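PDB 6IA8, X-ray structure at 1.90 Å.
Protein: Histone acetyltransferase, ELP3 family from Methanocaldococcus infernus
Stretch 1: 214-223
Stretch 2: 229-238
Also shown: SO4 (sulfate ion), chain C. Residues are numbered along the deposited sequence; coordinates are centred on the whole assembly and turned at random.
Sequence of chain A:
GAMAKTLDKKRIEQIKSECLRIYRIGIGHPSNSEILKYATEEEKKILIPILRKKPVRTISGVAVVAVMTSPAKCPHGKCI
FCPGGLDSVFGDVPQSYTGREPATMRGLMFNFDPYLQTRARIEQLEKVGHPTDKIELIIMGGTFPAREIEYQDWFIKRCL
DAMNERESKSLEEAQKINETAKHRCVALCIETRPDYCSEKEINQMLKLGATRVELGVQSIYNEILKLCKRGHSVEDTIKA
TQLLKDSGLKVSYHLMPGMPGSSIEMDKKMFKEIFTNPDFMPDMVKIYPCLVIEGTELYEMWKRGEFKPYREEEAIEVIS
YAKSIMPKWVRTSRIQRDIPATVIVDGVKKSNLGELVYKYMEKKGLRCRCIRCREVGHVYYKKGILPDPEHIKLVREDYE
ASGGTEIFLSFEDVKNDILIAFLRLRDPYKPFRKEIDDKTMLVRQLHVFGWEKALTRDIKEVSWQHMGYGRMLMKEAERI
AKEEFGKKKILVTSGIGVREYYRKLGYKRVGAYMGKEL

Stretch 1, residues 214-223: ELGVQSIYNE
Stretch 2, residues 229-238: KRGHSVEDTI

Stretch 1 continues a strand through Glu214 to Gln218, turns through a loop and enters a helix at Asn222. Stretch 2 is a loop up to Ser233, with Arg230, His232 and Ser233 extended but Gly231 at phi/psi -97/23, and is helical from Val234. The two bury 481 Å² between them, both sides summed. In register, CA of Val217 lies 6.4 Å from CA of Thr237, CA of Ile220 lies 5.2 Å from CA of Val234, and CA of Asn222 lies 5.9 Å from CA of Ser233. Over these three pairs the partners run back from Thr237 to Ser233 as stretch 1 advances; Gln218 departs from this, its CA lying 9.0 Å from CA of Arg230.

Asn222, Val234 and Thr237 have the most surface covered. Asn222 is helical (phi/psi -61/-30), with chi1 m at -78° and chi2 at -21°. Its CB points sideways, but its amide comes nearer to stretch 2 and bonds at both ends. Val234 N donates to Asn222 OD1 at 2.9 Å, with an angle of 168°. Asn222 ND2 donates to Glu235 OE1 at 3.0 Å, also at 168°. Glu235 reaches this amide with chi1 m and chi2 p. The asparagine thus ties the first turn of the second helix to the start of the first.

Val234 (phi/psi -68/-34, chi1 p) points toward stretch 1. Its CG2 lies 3.9 Å from Ile220 CB and 3.3 Å from Ile220 O. Ile220 has chi1 p and chi2 t, and the end of its side chain leads away. The packing here therefore involves the base of the isoleucine.

Thr237 (phi/psi -62/-44, chi1 m) also points toward stretch 1. Its CG2 packs on Val217 CG2 at 3.6 Å, with Val217 chi1 t. Thr237 OG1 is hydrogen-bonded to a water at 2.7 Å. That water donates to Ser219 O at 2.8 Å, bridging the stretches.

Ser233 is the N-cap of the second helix. With chi1 p, its OG accepts from Asp236 N at 3.0 Å. Ser233 N donates to Asp236 OD2 at 2.8 Å, completing a reciprocal pair.

His232 (phi/psi -149/168, chi1 p, chi2 -89°) uses both ring nitrogens. NE2 donates to Val217 O at 2.9 Å and 142°. ND1 donates to O1 of the sulfate at 2.8 Å, nearly straight at 177°. Arg230 has chi1, chi2 and chi3 all m. Its NE donates to sulfate O2 at 2.8 Å, and Gln218 CG lies over one face of its guanidinium. Gly231 N donates to sulfate O4 at 3.0 Å. The sulfate probably comes from the crystallisation liquor.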

ATOM      1  N   GLU A 214       2.681   0.828   6.201  1.00 27.88           N
ATOM      2  CA  GLU A 214       1.700   1.899   6.268  1.00 29.48           C
ATOM      3  C   GLU A 214       1.974   2.700   7.531  1.00 33.32           C
ATOM      4  O   GLU A 214       1.933   2.142   8.634  1.00 35.35           O
ATOM      5  CB  GLU A 214       0.269   1.364   6.299  1.00 31.42           C
ATOM      6  CG  GLU A 214      -0.777   2.483   6.234  1.00 36.82           C
ATOM      7  CD  GLU A 214      -2.191   2.009   6.570  1.00 59.82           C
ATOM      8  OE1 GLU A 214      -2.783   2.548   7.533  1.00 70.82           O
ATOM      9  OE2 GLU A 214      -2.694   1.102   5.878  1.00 71.11           O
ATOM     10  N   LEU A 215       2.267   3.986   7.369  1.00 34.78           N
ATOM     11  CA  LEU A 215       2.599   4.873   8.478  1.00 32.85           C
ATOM     12  C   LEU A 215       1.328   5.572   8.934  1.00 34.80           C
ATOM     13  O   LEU A 215       0.585   6.103   8.105  1.00 35.95           O
ATOM     14  CB  LEU A 215       3.647   5.904   8.045  1.00 33.64           C
ATOM     15  CG  LEU A 215       5.024   5.330   7.679  1.00 37.34           C
ATOM     16  CD1 LEU A 215       5.922   6.488   7.124  1.00 35.09           C
ATOM     17  CD2 LEU A 215       5.686   4.660   8.869  1.00 39.71           C
ATOM     18  N   GLY A 216       1.069   5.555  10.241  1.00 36.89           N
ATOM     19  CA  GLY A 216      -0.023   6.325  10.807  1.00 36.97           C
ATOM     20  C   GLY A 216       0.297   7.811  10.867  1.00 35.52           C
ATOM     21  O   GLY A 216       0.502   8.361  11.958  1.00 31.82           O
ATOM     22  N   VAL A 217       0.376   8.465   9.703  1.00 30.61           N
ATOM     23  CA  VAL A 217       0.800   9.863   9.647  1.00 35.13           C
ATOM     24  C   VAL A 217      -0.266  10.785  10.240  1.00 36.03           C
ATOM     25  O   VAL A 217       0.043  11.654  11.069  1.00 33.11           O
ATOM     26  CB  VAL A 217       1.129  10.255   8.196  1.00 33.77           C
ATOM     27  CG1 VAL A 217       1.505  11.715   8.116  1.00 33.72           C
ATOM     28  CG2 VAL A 217       2.251   9.364   7.645  1.00 32.09           C
ATOM     29  N   GLN A 218      -1.524  10.621   9.794  1.00 31.85           N
ATOM     30  CA  GLN A 218      -2.686  11.402  10.209  1.00 30.41           C
ATOM     31  C   GLN A 218      -2.592  12.824   9.691  1.00 31.49           C
ATOM     32  O   GLN A 218      -3.448  13.226   8.903  1.00 33.01           O
ATOM     33  CB  GLN A 218      -2.841  11.397  11.719  1.00 40.11           C
ATOM     34  CG  GLN A 218      -2.655  10.041  12.393  1.00 44.96           C
ATOM     35  CD  GLN A 218      -3.384   8.908  11.720  1.00 59.47           C
ATOM     36  OE1 GLN A 218      -4.221   9.104  10.842  1.00 53.70           O
ATOM     37  NE2 GLN A 218      -3.046   7.698  12.124  1.00 47.01           N
ATOM     38  N   SER A 219      -1.547  13.565  10.091  1.00 32.72           N
ATOM     39  CA  SER A 219      -1.313  14.940   9.676  1.00 39.49           C
ATOM     40  C   SER A 219       0.185  15.183   9.523  1.00 31.21           C
ATOM     41  O   SER A 219       1.013  14.557  10.191  1.00 34.65           O
ATOM     42  CB  SER A 219      -1.910  15.917  10.714  1.00 35.24           C
ATOM     43  OG  SER A 219      -1.602  17.251  10.399  1.00 35.82           O
ATOM     44  N   ILE A 220       0.527  16.141   8.663  1.00 28.85           N
ATOM     45  CA  ILE A 220       1.906  16.592   8.536  1.00 31.08           C
ATOM     46  C   ILE A 220       2.184  17.882   9.306  1.00 33.72           C
ATOM     47  O   ILE A 220       3.290  18.448   9.179  1.00 37.22           O
ATOM     48  CB  ILE A 220       2.296  16.764   7.058  1.00 33.14           C
ATOM     49  CG1 ILE A 220       1.489  17.883   6.401  1.00 39.46           C
ATOM     50  CG2 ILE A 220       2.156  15.463   6.311  1.00 38.90           C
ATOM     51  CD1 ILE A 220       2.068  18.299   5.017  1.00 47.21           C
ATOM     52  N   TYR A 221       1.244  18.349  10.133  1.00 38.63           N
ATOM     53  CA  TYR A 221       1.432  19.589  10.879  1.00 41.10           C
ATOM     54  C   TYR A 221       1.621  19.283  12.361  1.00 38.65           C
ATOM     55  O   TYR A 221       0.723  18.723  12.997  1.00 36.61           O
ATOM     56  CB  TYR A 221       0.248  20.535  10.691  1.00 47.15           C
ATOM     57  CG  TYR A 221      -0.016  20.906   9.252  1.00 41.54           C
ATOM     58  CD1 TYR A 221       0.925  21.604   8.522  1.00 45.76           C
ATOM     59  CD2 TYR A 221      -1.220  20.546   8.618  1.00 50.03           C
ATOM     60  CE1 TYR A 221       0.685  21.936   7.186  1.00 52.49           C
ATOM     61  CE2 TYR A 221      -1.466  20.881   7.310  1.00 78.41           C
ATOM     62  CZ  TYR A 221      -0.518  21.578   6.599  1.00 56.07           C
ATOM     63  OH  TYR A 221      -0.767  21.919   5.294  1.00 59.49           O
ATOM     64  N   ASN A 222       2.777  19.663  12.917  1.00 35.43           N
ATOM     65  CA  ASN A 222       3.055  19.362  14.321  1.00 36.56           C
ATOM     66  C   ASN A 222       2.051  20.013  15.262  1.00 38.96           C
ATOM     67  O   ASN A 222       1.767  19.458  16.336  1.00 39.86           O
ATOM     68  CB  ASN A 222       4.484  19.772  14.678  1.00 39.81           C
ATOM     69  CG  ASN A 222       5.507  18.764  14.169  1.00 45.53           C
ATOM     70  OD1 ASN A 222       5.192  17.604  13.906  1.00 44.25           O
ATOM     71  ND2 ASN A 222       6.721  19.208  14.011  1.00 42.15           N
ATOM     72  N   GLU A 223       1.499  21.173  14.885  1.00 43.93           N
ATOM     73  CA  GLU A 223       0.477  21.800  15.717  1.00 43.99           C
ATOM     74  C   GLU A 223      -0.700  20.862  15.913  1.00 39.24           C
ATOM     75  O   GLU A 223      -1.204  20.712  17.033  1.00 40.23           O
ATOM     76  CB  GLU A 223      -0.009  23.114  15.103  1.00 51.33           C
ATOM     77  CG  GLU A 223      -1.101  23.792  15.928  1.00 59.51           C
ATOM     78  CD  GLU A 223      -2.264  24.335  15.083  1.00 77.43           C
ATOM     79  OE1 GLU A 223      -3.315  24.679  15.665  1.00 60.88           O
ATOM     80  OE2 GLU A 223      -2.146  24.425  13.840  1.00 54.82           O
ATOM     81  N   LYS A 229      -2.612  15.215  20.782  1.00 47.30           N
ATOM     82  CA  LYS A 229      -1.809  14.342  21.631  1.00 41.41           C
ATOM     83  C   LYS A 229      -1.469  13.035  20.912  1.00 65.12           C
ATOM     84  O   LYS A 229      -1.572  11.935  21.468  1.00 52.98           O
ATOM     85  CB  LYS A 229      -2.510  14.091  22.969  1.00 59.00           C
ATOM     86  CG  LYS A 229      -2.626  15.366  23.793  1.00 53.40           C
ATOM     87  CD  LYS A 229      -3.396  15.197  25.098  1.00 68.51           C
ATOM     88  CE  LYS A 229      -3.550  16.566  25.780  1.00 72.52           C
ATOM     89  NZ  LYS A 229      -4.388  16.528  27.012  1.00 92.51           N
ATOM     90  N   ARG A 230      -1.052  13.168  19.654  1.00 60.11           N
ATOM     91  CA  ARG A 230      -0.492  12.041  18.924  1.00 60.26           C
ATOM     92  C   ARG A 230       0.959  11.819  19.357  1.00 47.12           C
ATOM     93  O   ARG A 230       1.636  12.723  19.858  1.00 54.55           O
ATOM     94  CB  ARG A 230      -0.568  12.272  17.412  1.00 51.55           C
ATOM     95  CG  ARG A 230      -1.912  12.772  16.902  1.00 64.33           C
ATOM     96  CD  ARG A 230      -3.069  11.811  17.184  1.00 60.60           C
ATOM     97  NE  ARG A 230      -2.900  10.518  16.531  1.00 65.93           N
ATOM     98  CZ  ARG A 230      -3.891   9.663  16.291  1.00 65.69           C
ATOM     99  NH1 ARG A 230      -5.134   9.973  16.639  1.00 69.60           N
ATOM    100  NH2 ARG A 230      -3.641   8.506  15.683  1.00 57.93           N
ATOM    101  N   GLY A 231       1.433  10.593  19.175  1.00 56.51           N
ATOM    102  CA  GLY A 231       2.729  10.232  19.707  1.00 56.37           C
ATOM    103  C   GLY A 231       3.874  10.322  18.727  1.00 54.93           C
ATOM    104  O   GLY A 231       4.896   9.658  18.927  1.00 48.86           O
ATOM    105  N   HIS A 232       3.730  11.131  17.677  1.00 43.17           N
ATOM    106  CA  HIS A 232       4.779  11.257  16.677  1.00 52.33           C
ATOM    107  C   HIS A 232       4.760  12.658  16.082  1.00 49.29           C
ATOM    108  O   HIS A 232       3.819  13.424  16.262  1.00 43.61           O
ATOM    109  CB  HIS A 232       4.626  10.214  15.567  1.00 38.56           C
ATOM    110  CG  HIS A 232       3.480  10.482  14.645  1.00 38.57           C
ATOM    111  ND1 HIS A 232       2.210   9.999  14.878  1.00 39.16           N
ATOM    112  CD2 HIS A 232       3.408  11.187  13.490  1.00 39.29           C
ATOM    113  CE1 HIS A 232       1.405  10.395  13.911  1.00 41.54           C
ATOM    114  NE2 HIS A 232       2.110  11.103  13.047  1.00 39.79           N
ATOM    115  N   SER A 233       5.817  12.975  15.355  1.00 40.15           N
ATOM    116  CA  SER A 233       6.008  14.269  14.717  1.00 42.70           C
ATOM    117  C   SER A 233       6.058  14.086  13.201  1.00 34.94           C
ATOM    118  O   SER A 233       6.153  12.968  12.680  1.00 36.47           O
ATOM    119  CB  SER A 233       7.310  14.915  15.200  1.00 50.01           C
ATOM    120  OG  SER A 233       8.403  14.130  14.720  1.00 42.49           O
ATOM    121  N   VAL A 234       6.005  15.205  12.477  1.00 36.37           N
ATOM    122  CA  VAL A 234       6.191  15.112  11.036  1.00 33.86           C
ATOM    123  C   VAL A 234       7.627  14.710  10.729  1.00 28.41           C
ATOM    124  O   VAL A 234       7.886  13.979   9.763  1.00 35.62           O
ATOM    125  CB  VAL A 234       5.812  16.429  10.338  1.00 41.48           C
ATOM    126  CG1 VAL A 234       6.828  17.519  10.629  1.00 42.31           C
ATOM    127  CG2 VAL A 234       5.713  16.170   8.836  1.00 40.30           C
ATOM    128  N   GLU A 235       8.582  15.164  11.553  1.00 34.49           N
ATOM    129  CA  GLU A 235       9.966  14.722  11.406  1.00 39.93           C
ATOM    130  C   GLU A 235      10.075  13.199  11.453  1.00 37.11           C
ATOM    131  O   GLU A 235      10.846  12.608  10.684  1.00 37.27           O
ATOM    132  CB  GLU A 235      10.855  15.360  12.479  1.00 48.53           C
ATOM    133  CG  GLU A 235      11.113  16.851  12.271  1.00 79.34           C
ATOM    134  CD  GLU A 235       9.940  17.748  12.671  1.00 67.84           C
ATOM    135  OE1 GLU A 235       9.009  17.300  13.380  1.00 46.23           O
ATOM    136  OE2 GLU A 235       9.950  18.928  12.273  1.00 64.25           O
ATOM    137  N   ASP A 236       9.337  12.548  12.360  1.00 37.56           N
ATOM    138  CA  ASP A 236       9.312  11.089  12.393  1.00 41.70           C
ATOM    139  C   ASP A 236       8.801  10.518  11.074  1.00 35.17           C
ATOM    140  O   ASP A 236       9.322   9.515  10.572  1.00 33.99           O
ATOM    141  CB  ASP A 236       8.413  10.600  13.524  1.00 37.38           C
ATOM    142  CG  ASP A 236       8.919  10.998  14.900  1.00 45.40           C
ATOM    143  OD1 ASP A 236      10.150  11.048  15.116  1.00 45.43           O
ATOM    144  OD2 ASP A 236       8.062  11.276  15.760  1.00 47.30           O
ATOM    145  N   THR A 237       7.726  11.096  10.536  1.00 34.45           N
ATOM    146  CA  THR A 237       7.187  10.615   9.261  1.00 33.38           C
ATOM    147  C   THR A 237       8.213  10.770   8.134  1.00 28.93           C
ATOM    148  O   THR A 237       8.379   9.881   7.279  1.00 30.94           O
ATOM    149  CB  THR A 237       5.905  11.393   8.936  1.00 32.42           C
ATOM    150  OG1 THR A 237       4.869  11.071   9.879  1.00 33.76           O
ATOM    151  CG2 THR A 237       5.406  11.093   7.500  1.00 32.04           C
ATOM    152  N   ILE A 238       8.883  11.919   8.098  1.00 29.53           N
ATOM    153  CA  ILE A 238       9.853  12.187   7.042  1.00 32.05           C
ATOM    154  C   ILE A 238      11.019  11.214   7.122  1.00 32.04           C
ATOM    155  O   ILE A 238      11.423  10.643   6.108  1.00 28.52           O
ATOM    156  CB  ILE A 238      10.325  13.646   7.113  1.00 37.31           C
ATOM    157  CG1 ILE A 238       9.151  14.573   6.783  1.00 34.34           C
ATOM    158  CG2 ILE A 238      11.509  13.859   6.193  1.00 34.96           C
ATOM    159  CD1 ILE A 238       9.445  16.073   6.937  1.00 37.25           C
TER
HETATM  160  S   SO4 C 602      -0.061   8.209  16.979  1.00 71.00           S
HETATM  161  O1  SO4 C 602       1.387   8.424  17.012  1.00 60.94           O
HETATM  162  O2  SO4 C 602      -0.661   8.906  15.842  1.00 85.35           O
HETATM  163  O3  SO4 C 602      -0.340   6.781  16.875  1.00 82.12           O
HETATM  164  O4  SO4 C 602      -0.639   8.724  18.217  1.00102.98           O
HETATM  165  O   HOH W   1       3.327  13.127  10.757  1.00 35.44           O